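Local coordinates for protein D-xylonate dehydratase (Caulobacter crescentus, PDB 5OYN) that catalyses the dehydration of D-xylonate, and with similar efficiency of D-gluconate, to 2-dehydro-3-deoxy sugar acids, using a [2Fe-2S] cluster and a magnesium ion, at residues 95-99 with 111-115; 56-62 with 128-134; 116-120 with 146-151. All blocks are in the same frame, centred on the assembly; numbering follows the deposited sequence.

Contact 1 (95-99 with 111-115); sequences PVHPI and DRNLS
The imidazole of His97 lies against Leu114, whose CD2 sits 3.9 Å from the centroid of the His97 ring and 20° off the ring normal. This is a CH-pi contact over one face. His97 has chi1 t, and its CA-to-CB bond points at helix 109-125. The ring edge meets the carboxylate of Asp111: His97 NE2 donates a weak hydrogen bond to Asp111 OD1 at 3.0 Å. Asp111 OD2 forms a salt bridge with Arg104, so the carboxylate links the histidine to the loop before the helix.

Segment 95-99 is extended, with no regular structure after Pro95. Segment 111-115 is helical, and Ser115 N bonds to Asp111 O at 2.7 Å. His97 CA lies 4.9 Å from Ser115 CA, and Ile99 CA lies 6.6 Å from Asp111 CA. The loop thus runs back along the helix, from Ser115 towards Asp111. One water bridges the backbones, accepting from His97 N at 3.0 Å and donating to Ser115 O at 3.2 Å.

Ile99, chi1 m and chi2 t, lays CD1 3.8 Å from Asp111 CB and 3.9 Å from Ser115 CB. At the other end, Val96 CB is 4.0 Å from Ser115 OG. Gly118 of the second subunit packs on His97, and Glu121 of the second subunit packs on Leu114.

The arrangement is a beta-alpha connection folded back on its own helix. It lies beside the active site: the Ile99 side chain is about 5 Å from those of the cluster ligand Cys137 and the magnesium ligand Glu101.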
loop_
_atom_site.group_PDB
_atom_site.type_symbol
_atom_site.label_atom_id
_atom_site.label_comp_id
_atom_site.label_asym_id
_atom_site.label_seq_id
_atom_site.Cartn_x
_atom_site.Cartn_y
_atom_site.Cartn_z
ATOM N N PRO A 95 10.436 4.779 10.819
ATOM C CA PRO A 95 10.616 6.147 10.333
ATOM C C PRO A 95 11.612 6.946 11.149
ATOM O O PRO A 95 12.060 6.504 12.217
ATOM C CB PRO A 95 9.209 6.732 10.462
ATOM C CG PRO A 95 8.643 6.043 11.669
ATOM C CD PRO A 95 9.326 4.692 11.788
ATOM N N VAL A 96 11.951 8.130 10.641
ATOM C CA VAL A 96 12.762 9.108 11.339
ATOM C C VAL A 96 12.033 10.445 11.306
ATOM O O VAL A 96 10.994 10.592 10.668
ATOM C CB VAL A 96 14.179 9.238 10.737
ATOM C CG1 VAL A 96 14.980 7.992 11.030
ATOM C CG2 VAL A 96 14.103 9.481 9.240
ATOM N N HIS A 97 12.587 11.415 12.012
ATOM C CA HIS A 97 12.064 12.766 11.955
ATOM C C HIS A 97 12.033 13.228 10.497
ATOM O O HIS A 97 13.022 13.042 9.774
ATOM C CB HIS A 97 12.934 13.678 12.817
ATOM C CG HIS A 97 12.474 15.097 12.857
ATOM N ND1 HIS A 97 11.272 15.473 13.415
ATOM C CD2 HIS A 97 13.051 16.232 12.397
ATOM C CE1 HIS A 97 11.130 16.782 13.301
ATOM N NE2 HIS A 97 12.193 17.265 12.685
ATOM N N PRO A 98 10.913 13.762 10.013
ATOM C CA PRO A 98 10.831 14.158 8.603
ATOM C C PRO A 98 11.558 15.458 8.340
ATOM O O PRO A 98 11.663 16.328 9.205
ATOM C CB PRO A 98 9.324 14.327 8.374
ATOM C CG PRO A 98 8.799 14.718 9.694
ATOM C CD PRO A 98 9.610 13.896 10.684
ATOM N N ILE A 99 12.067 15.581 7.116
ATOM C CA ILE A 99 12.813 16.766 6.699
ATOM C C ILE A 99 12.471 17.079 5.247
ATOM O O ILE A 99 12.722 16.263 4.352
ATOM C CB ILE A 99 14.333 16.597 6.846
ATOM C CG1 ILE A 99 14.710 16.079 8.250
ATOM C CG2 ILE A 99 15.022 17.912 6.491
ATOM C CD1 ILE A 99 16.215 16.089 8.550
ATOM N N ASP A 111 16.865 20.600 11.522
ATOM C CA ASP A 111 16.323 19.261 11.694
ATOM C C ASP A 111 17.366 18.165 11.571
ATOM O O ASP A 111 17.146 17.065 12.089
ATOM C CB ASP A 111 15.203 19.031 10.680
ATOM C CG ASP A 111 13.917 19.726 11.089
ATOM O OD1 ASP A 111 13.700 19.856 12.315
ATOM O OD2 ASP A 111 13.134 20.147 10.203
ATOM N N ARG A 112 18.498 18.439 10.916
ATOM C CA ARG A 112 19.477 17.385 10.700
ATOM C C ARG A 112 19.946 16.801 12.021
ATOM O O ARG A 112 20.029 15.577 12.176
ATOM C CB ARG A 112 20.651 17.920 9.901
ATOM C CG ARG A 112 21.612 16.842 9.483
ATOM C CD ARG A 112 22.959 17.432 9.142
ATOM N NE ARG A 112 23.746 17.625 10.350
ATOM C CZ ARG A 112 24.766 18.466 10.456
ATOM N NH1 ARG A 112 25.139 19.203 9.420
ATOM N NH2 ARG A 112 25.415 18.560 11.602
ATOM N N ASN A 113 20.222 17.660 12.999
ATOM C CA ASN A 113 20.707 17.165 14.278
ATOM C C ASN A 113 19.587 16.501 15.070
ATOM O O ASN A 113 19.807 15.472 15.721
ATOM C CB ASN A 113 21.356 18.311 15.062
ATOM C CG ASN A 113 22.735 18.711 14.498
ATOM O OD1 ASN A 113 23.428 17.904 13.873
ATOM N ND2 ASN A 113 23.129 19.956 14.729
ATOM N N LEU A 114 18.372 17.059 14.999
ATOM C CA LEU A 114 17.222 16.456 15.673
ATOM C C LEU A 114 16.906 15.078 15.107
ATOM O O LEU A 114 16.612 14.141 15.853
ATOM C CB LEU A 114 16.009 17.379 15.565
ATOM C CG LEU A 114 14.684 16.868 16.138
ATOM C CD1 LEU A 114 14.810 16.427 17.580
ATOM C CD2 LEU A 114 13.598 17.928 15.998
ATOM N N SER A 115 16.949 14.932 13.786
ATOM C CA SER A 115 16.766 13.616 13.195
ATOM C C SER A 115 17.900 12.683 13.605
ATOM O O SER A 115 17.672 11.504 13.903
ATOM C CB SER A 115 16.668 13.757 11.674
ATOM O OG SER A 115 16.501 12.514 11.019
HETATM O O HOH W 1 14.548 11.251 14.241
#

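Contact 2 (56-62 with 128-134); sequences IIGIAQT and IDAVVLT
Strands 56-61 and 130-134 run parallel, their axes 4.5 Å apart at closest and 20° from alignment. Ile57 pairs with Ala130, Gly58 with Val131, Ile59 with Val132 and Ala60 with Leu133. The backbone ladder is Gly58 N to Ala130 O (2.9 Å), Val132 N to Gly58 O (2.9 Å) and Ala60 N to Val132 O (3.0 Å).

On one face, Ile57 adopts m for both chi1 and chi2 and brings CD1 3.8 Å from Ala130 CB. Its CG2 is 4.1 Å from CG2 of Val132, which has chi1 t. Ile59, chi1 m and chi2 t, places CG2 4.1 Å from Thr134 CG2. Helices 73-87 and 241-259 cover this face. On the other, Ala60 CB lies 4.4 Å from CD2 of Leu133 (chi1 m, chi2 t).

Side chains add to the backbone bonds at both ends. Asp129, chi1 m, accepts from Ile56 N at OD2 (2.8 Å) and also bonds Ser20, while Asp129 N donates to Ile56 O (2.9 Å). Thr134, chi1 p, turns OG1 to within 2.5 Å of Ala60 O and donates to it. Thr134 N reaches Ala60 O only weakly, at 3.4 Å.

This is the centre of a four-stranded parallel sheet in order 2-1-3-4. The short hydroxyl bond is consistent with Thr134 OG1 supplementing the weak Thr134 N to Ala60 O pairing where strand 56-61 ends, near the cluster ligands Cys69 and Cys137.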
loop_
_atom_site.group_PDB
_atom_site.type_symbol
_atom_site.label_atom_id
_atom_site.label_comp_id
_atom_site.label_asym_id
_atom_site.label_seq_id
_atom_site.Cartn_x
_atom_site.Cartn_y
_atom_site.Cartn_z
ATOM N N ILE A 56 18.257 -8.873 11.926
ATOM C CA ILE A 56 17.190 -7.892 11.774
ATOM C C ILE A 56 17.785 -6.699 11.042
ATOM O O ILE A 56 18.655 -6.009 11.581
ATOM C CB ILE A 56 16.611 -7.467 13.126
ATOM C CG1 ILE A 56 16.207 -8.682 13.967
ATOM C CG2 ILE A 56 15.439 -6.549 12.904
ATOM C CD1 ILE A 56 15.439 -9.764 13.208
ATOM N N ILE A 57 17.320 -6.451 9.820
ATOM C CA ILE A 57 17.777 -5.322 9.016
ATOM C C ILE A 57 16.785 -4.175 9.176
ATOM O O ILE A 57 15.657 -4.249 8.694
ATOM C CB ILE A 57 17.939 -5.702 7.540
ATOM C CG1 ILE A 57 18.702 -7.024 7.408
ATOM C CG2 ILE A 57 18.649 -4.568 6.799
ATOM C CD1 ILE A 57 20.194 -6.876 7.614
ATOM N N GLY A 58 17.192 -3.103 9.846
ATOM C CA GLY A 58 16.382 -1.906 9.846
ATOM C C GLY A 58 16.408 -1.225 8.490
ATOM O O GLY A 58 17.386 -1.306 7.742
ATOM N N ILE A 59 15.298 -0.572 8.155
ATOM C CA ILE A 59 15.205 0.309 6.993
ATOM C C ILE A 59 14.707 1.647 7.527
ATOM O O ILE A 59 13.568 1.745 8.001
ATOM C CB ILE A 59 14.273 -0.250 5.896
ATOM C CG1 ILE A 59 14.691 -1.663 5.496
ATOM C CG2 ILE A 59 14.312 0.600 4.633
ATOM C CD1 ILE A 59 13.745 -2.307 4.509
ATOM N N ALA A 60 15.559 2.669 7.492
ATOM C CA ALA A 60 15.173 3.974 8.035
ATOM C C ALA A 60 14.451 4.747 6.938
ATOM O O ALA A 60 15.080 5.329 6.047
ATOM C CB ALA A 60 16.374 4.731 8.580
ATOM N N GLN A 61 13.116 4.729 7.009
ATOM C CA GLN A 61 12.252 5.328 6.001
ATOM C C GLN A 61 12.210 6.837 6.157
ATOM O O GLN A 61 11.906 7.352 7.237
ATOM C CB GLN A 61 10.840 4.767 6.120
ATOM C CG GLN A 61 9.869 5.379 5.138
ATOM C CD GLN A 61 10.264 5.106 3.702
ATOM O OE1 GLN A 61 11.046 5.853 3.118
ATOM N NE2 GLN A 61 9.740 4.020 3.130
ATOM N N THR A 62 12.483 7.551 5.073
ATOM C CA THR A 62 12.426 9.000 5.111
ATOM C C THR A 62 11.309 9.581 4.262
ATOM O O THR A 62 10.996 10.769 4.410
ATOM C CB THR A 62 13.767 9.597 4.670
ATOM O OG1 THR A 62 14.110 9.108 3.362
ATOM C CG2 THR A 62 14.860 9.243 5.695
ATOM N N ILE A 128 18.215 -4.208 16.405
ATOM C CA ILE A 128 18.565 -3.908 15.022
ATOM C C ILE A 128 20.032 -4.251 14.813
ATOM O O ILE A 128 20.889 -3.853 15.613
ATOM C CB ILE A 128 18.277 -2.434 14.690
ATOM C CG1 ILE A 128 16.767 -2.187 14.719
ATOM C CG2 ILE A 128 18.874 -2.045 13.338
ATOM C CD1 ILE A 128 16.402 -0.737 14.937
ATOM N N ASP A 129 20.319 -4.995 13.744
ATOM C CA ASP A 129 21.673 -5.444 13.451
ATOM C C ASP A 129 22.361 -4.565 12.417
ATOM O O ASP A 129 23.410 -3.982 12.695
ATOM C CB ASP A 129 21.650 -6.889 12.972
ATOM C CG ASP A 129 21.199 -7.821 14.047
ATOM O OD1 ASP A 129 21.578 -7.563 15.220
ATOM O OD2 ASP A 129 20.462 -8.792 13.729
ATOM N N ALA A 130 21.811 -4.496 11.213
ATOM C CA ALA A 130 22.299 -3.618 10.169
ATOM C C ALA A 130 21.180 -2.658 9.792
ATOM O O ALA A 130 20.033 -2.807 10.228
ATOM C CB ALA A 130 22.772 -4.422 8.952
ATOM N N VAL A 131 21.513 -1.660 8.969
ATOM C CA VAL A 131 20.548 -0.643 8.573
ATOM C C VAL A 131 20.709 -0.292 7.097
ATOM O O VAL A 131 21.799 -0.376 6.522
ATOM C CB VAL A 131 20.669 0.611 9.454
ATOM C CG1 VAL A 131 21.930 1.365 9.125
ATOM C CG2 VAL A 131 19.441 1.496 9.276
ATOM N N VAL A 132 19.588 0.060 6.476
ATOM C CA VAL A 132 19.560 0.634 5.143
ATOM C C VAL A 132 19.025 2.047 5.294
ATOM O O VAL A 132 17.862 2.241 5.667
ATOM C CB VAL A 132 18.700 -0.189 4.187
ATOM C CG1 VAL A 132 18.613 0.513 2.841
ATOM C CG2 VAL A 132 19.276 -1.580 4.047
ATOM N N LEU A 133 19.884 3.029 5.035
ATOM C CA LEU A 133 19.542 4.437 5.183
ATOM C C LEU A 133 18.968 4.928 3.857
ATOM O O LEU A 133 19.675 4.949 2.842
ATOM C CB LEU A 133 20.774 5.256 5.588
ATOM C CG LEU A 133 21.556 4.837 6.830
ATOM C CD1 LEU A 133 22.860 5.566 6.898
ATOM C CD2 LEU A 133 20.760 5.080 8.100
ATOM N N THR A 134 17.694 5.320 3.860
ATOM C CA THR A 134 17.059 5.891 2.676
ATOM C C THR A 134 17.278 7.396 2.710
ATOM O O THR A 134 17.128 8.026 3.759
ATOM C CB THR A 134 15.559 5.560 2.611
ATOM O OG1 THR A 134 14.869 6.202 3.689
ATOM C CG2 THR A 134 15.305 4.048 2.696
#

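Contact 3 (116-120 with 146-151); sequences YLGLV and MAATTV
Segments 116-120 and 146-151, on helices 109-125 and 141-151, cross at -43°, their axes 8.4 Å apart at closest. The nearest CA atoms are those of Tyr116 and Ala147, at 5.1 Å.

The polar contact is made by Tyr116, chi1 t. Its OH shares a short hydrogen bond of 2.5 Å with OG1 of Thr150 (chi1 m), and either hydroxyl could be the donor. The ring edge also passes along the backbone: Tyr116 CE1 is 3.4 Å from Met146 O, and Tyr116 CD1 is 3.4 Å from Ala147 N. His299 meets the Tyr116 ring from helix 289-299.

The two helices flank strand 130-135 in the chain and pack against the same face of the parallel sheet. This is the layered alpha/beta architecture of the N-terminal IlvD/Edd region. Leu119 and Ala148 both rest on Leu133 of that strand.

Apolar packing centres on Ala147, a small residue that lets the helices come close. Its CB lies 3.5 Å from Leu119 CB and 3.6 Å from CG1 of Val120. Tyr116 CD1 adds Met146 CB at 3.6 Å. One turn on, Val120 CB, with chi1 m, meets Val151 CG2 at 3.8 Å. Pro564 of the second subunit packs on Tyr116 and Val120.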
loop_
_atom_site.group_PDB
_atom_site.type_symbol
_atom_site.label_atom_id
_atom_site.label_comp_id
_atom_site.label_asym_id
_atom_site.label_seq_id
_atom_site.Cartn_x
_atom_site.Cartn_y
_atom_site.Cartn_z
ATOM N N TYR A 116 19.128 13.206 13.651
ATOM C CA TYR A 116 20.282 12.430 14.097
ATOM C C TYR A 116 20.031 11.796 15.462
ATOM O O TYR A 116 20.207 10.586 15.643
ATOM C CB TYR A 116 21.519 13.337 14.144
ATOM C CG TYR A 116 22.650 12.790 14.994
ATOM C CD1 TYR A 116 23.505 11.808 14.498
ATOM C CD2 TYR A 116 22.862 13.246 16.295
ATOM C CE1 TYR A 116 24.533 11.292 15.273
ATOM C CE2 TYR A 116 23.889 12.729 17.083
ATOM C CZ TYR A 116 24.718 11.756 16.564
ATOM O OH TYR A 116 25.740 11.242 17.328
ATOM N N LEU A 117 19.619 12.610 16.441
ATOM C CA LEU A 117 19.385 12.115 17.795
ATOM C C LEU A 117 18.439 10.937 17.786
ATOM O O LEU A 117 18.729 9.887 18.366
ATOM C CB LEU A 117 18.813 13.228 18.675
ATOM C CG LEU A 117 19.754 14.400 18.953
ATOM C CD1 LEU A 117 19.009 15.628 19.477
ATOM C CD2 LEU A 117 20.848 13.951 19.912
ATOM N N GLY A 118 17.295 11.102 17.120
ATOM C CA GLY A 118 16.277 10.070 17.127
ATOM C C GLY A 118 16.700 8.813 16.405
ATOM O O GLY A 118 16.290 7.712 16.784
ATOM N N LEU A 119 17.530 8.938 15.369
ATOM C CA LEU A 119 17.944 7.721 14.687
ATOM C C LEU A 119 18.869 6.880 15.568
ATOM O O LEU A 119 18.713 5.649 15.625
ATOM C CB LEU A 119 18.592 8.049 13.346
ATOM C CG LEU A 119 18.830 6.842 12.429
ATOM C CD1 LEU A 119 17.657 5.876 12.395
ATOM C CD2 LEU A 119 19.141 7.309 11.029
ATOM N N VAL A 120 19.807 7.516 16.298
ATOM C CA VAL A 120 20.708 6.736 17.158
ATOM C C VAL A 120 19.920 6.050 18.273
ATOM O O VAL A 120 20.156 4.873 18.574
ATOM C CB VAL A 120 21.880 7.583 17.725
ATOM C CG1 VAL A 120 22.508 8.487 16.670
ATOM C CG2 VAL A 120 21.500 8.377 18.980
ATOM N N MET A 146 25.533 10.285 9.838
ATOM C CA MET A 146 25.950 10.677 11.184
ATOM C C MET A 146 25.422 9.707 12.239
ATOM O O MET A 146 26.177 9.208 13.081
ATOM C CB MET A 146 25.481 12.099 11.482
ATOM C CG MET A 146 26.317 13.153 10.797
ATOM S SD MET A 146 25.514 14.766 10.724
ATOM C CE MET A 146 24.873 14.944 12.389
ATOM N N ALA A 147 24.127 9.398 12.187
ATOM C CA ALA A 147 23.527 8.544 13.203
ATOM C C ALA A 147 24.047 7.119 13.111
ATOM O O ALA A 147 24.318 6.482 14.136
ATOM C CB ALA A 147 22.005 8.569 13.071
ATOM N N ALA A 148 24.179 6.589 11.896
ATOM C CA ALA A 148 24.656 5.219 11.771
ATOM C C ALA A 148 26.080 5.067 12.300
ATOM O O ALA A 148 26.418 4.010 12.842
ATOM C CB ALA A 148 24.571 4.749 10.318
ATOM N N THR A 149 26.934 6.097 12.164
ATOM C CA THR A 149 28.309 5.893 12.606
ATOM C C THR A 149 28.429 5.998 14.123
ATOM O O THR A 149 29.151 5.205 14.737
ATOM C CB THR A 149 29.282 6.864 11.925
ATOM O OG1 THR A 149 29.232 8.134 12.570
ATOM C CG2 THR A 149 28.959 7.041 10.475
ATOM N N THR A 150 27.730 6.958 14.743
ATOM C CA THR A 150 27.705 7.035 16.201
ATOM C C THR A 150 27.378 5.683 16.808
ATOM O O THR A 150 28.027 5.236 17.760
ATOM C CB THR A 150 26.688 8.075 16.671
ATOM O OG1 THR A 150 27.110 9.387 16.277
ATOM C CG2 THR A 150 26.551 8.037 18.177
ATOM N N VAL A 151 26.374 5.005 16.260
ATOM C CA VAL A 151 26.034 3.685 16.770
ATOM C C VAL A 151 26.980 2.641 16.203
ATOM O O VAL A 151 27.403 1.718 16.911
ATOM C CB VAL A 151 24.563 3.374 16.465
ATOM C CG1 VAL A 151 24.240 1.910 16.764
ATOM C CG2 VAL A 151 23.679 4.307 17.274
#

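How the contacts relate
From the N terminus, strand 56-61 comes first and waits for its partner. The chain passes helix 73-87 and strand 90-95 into loop 95-99, which contact 1 closes on the start of helix 109-125. Contact 3 opens farther along the same helix, in series with contact 1. Strand 130-135 then closes contact 2, so contact 1 is nested inside its loop. Helix 141-151 closes contact 3, which therefore crosses contact 2. The three touch. Val96 meets Thr62, Arg112 meets Met146, and Leu119 reaches Val96, Ala60 and Leu133. Together they tie sheet, helix pair and cluster-side loop into one unit, which borders the second subunit through contacts 1 and 3.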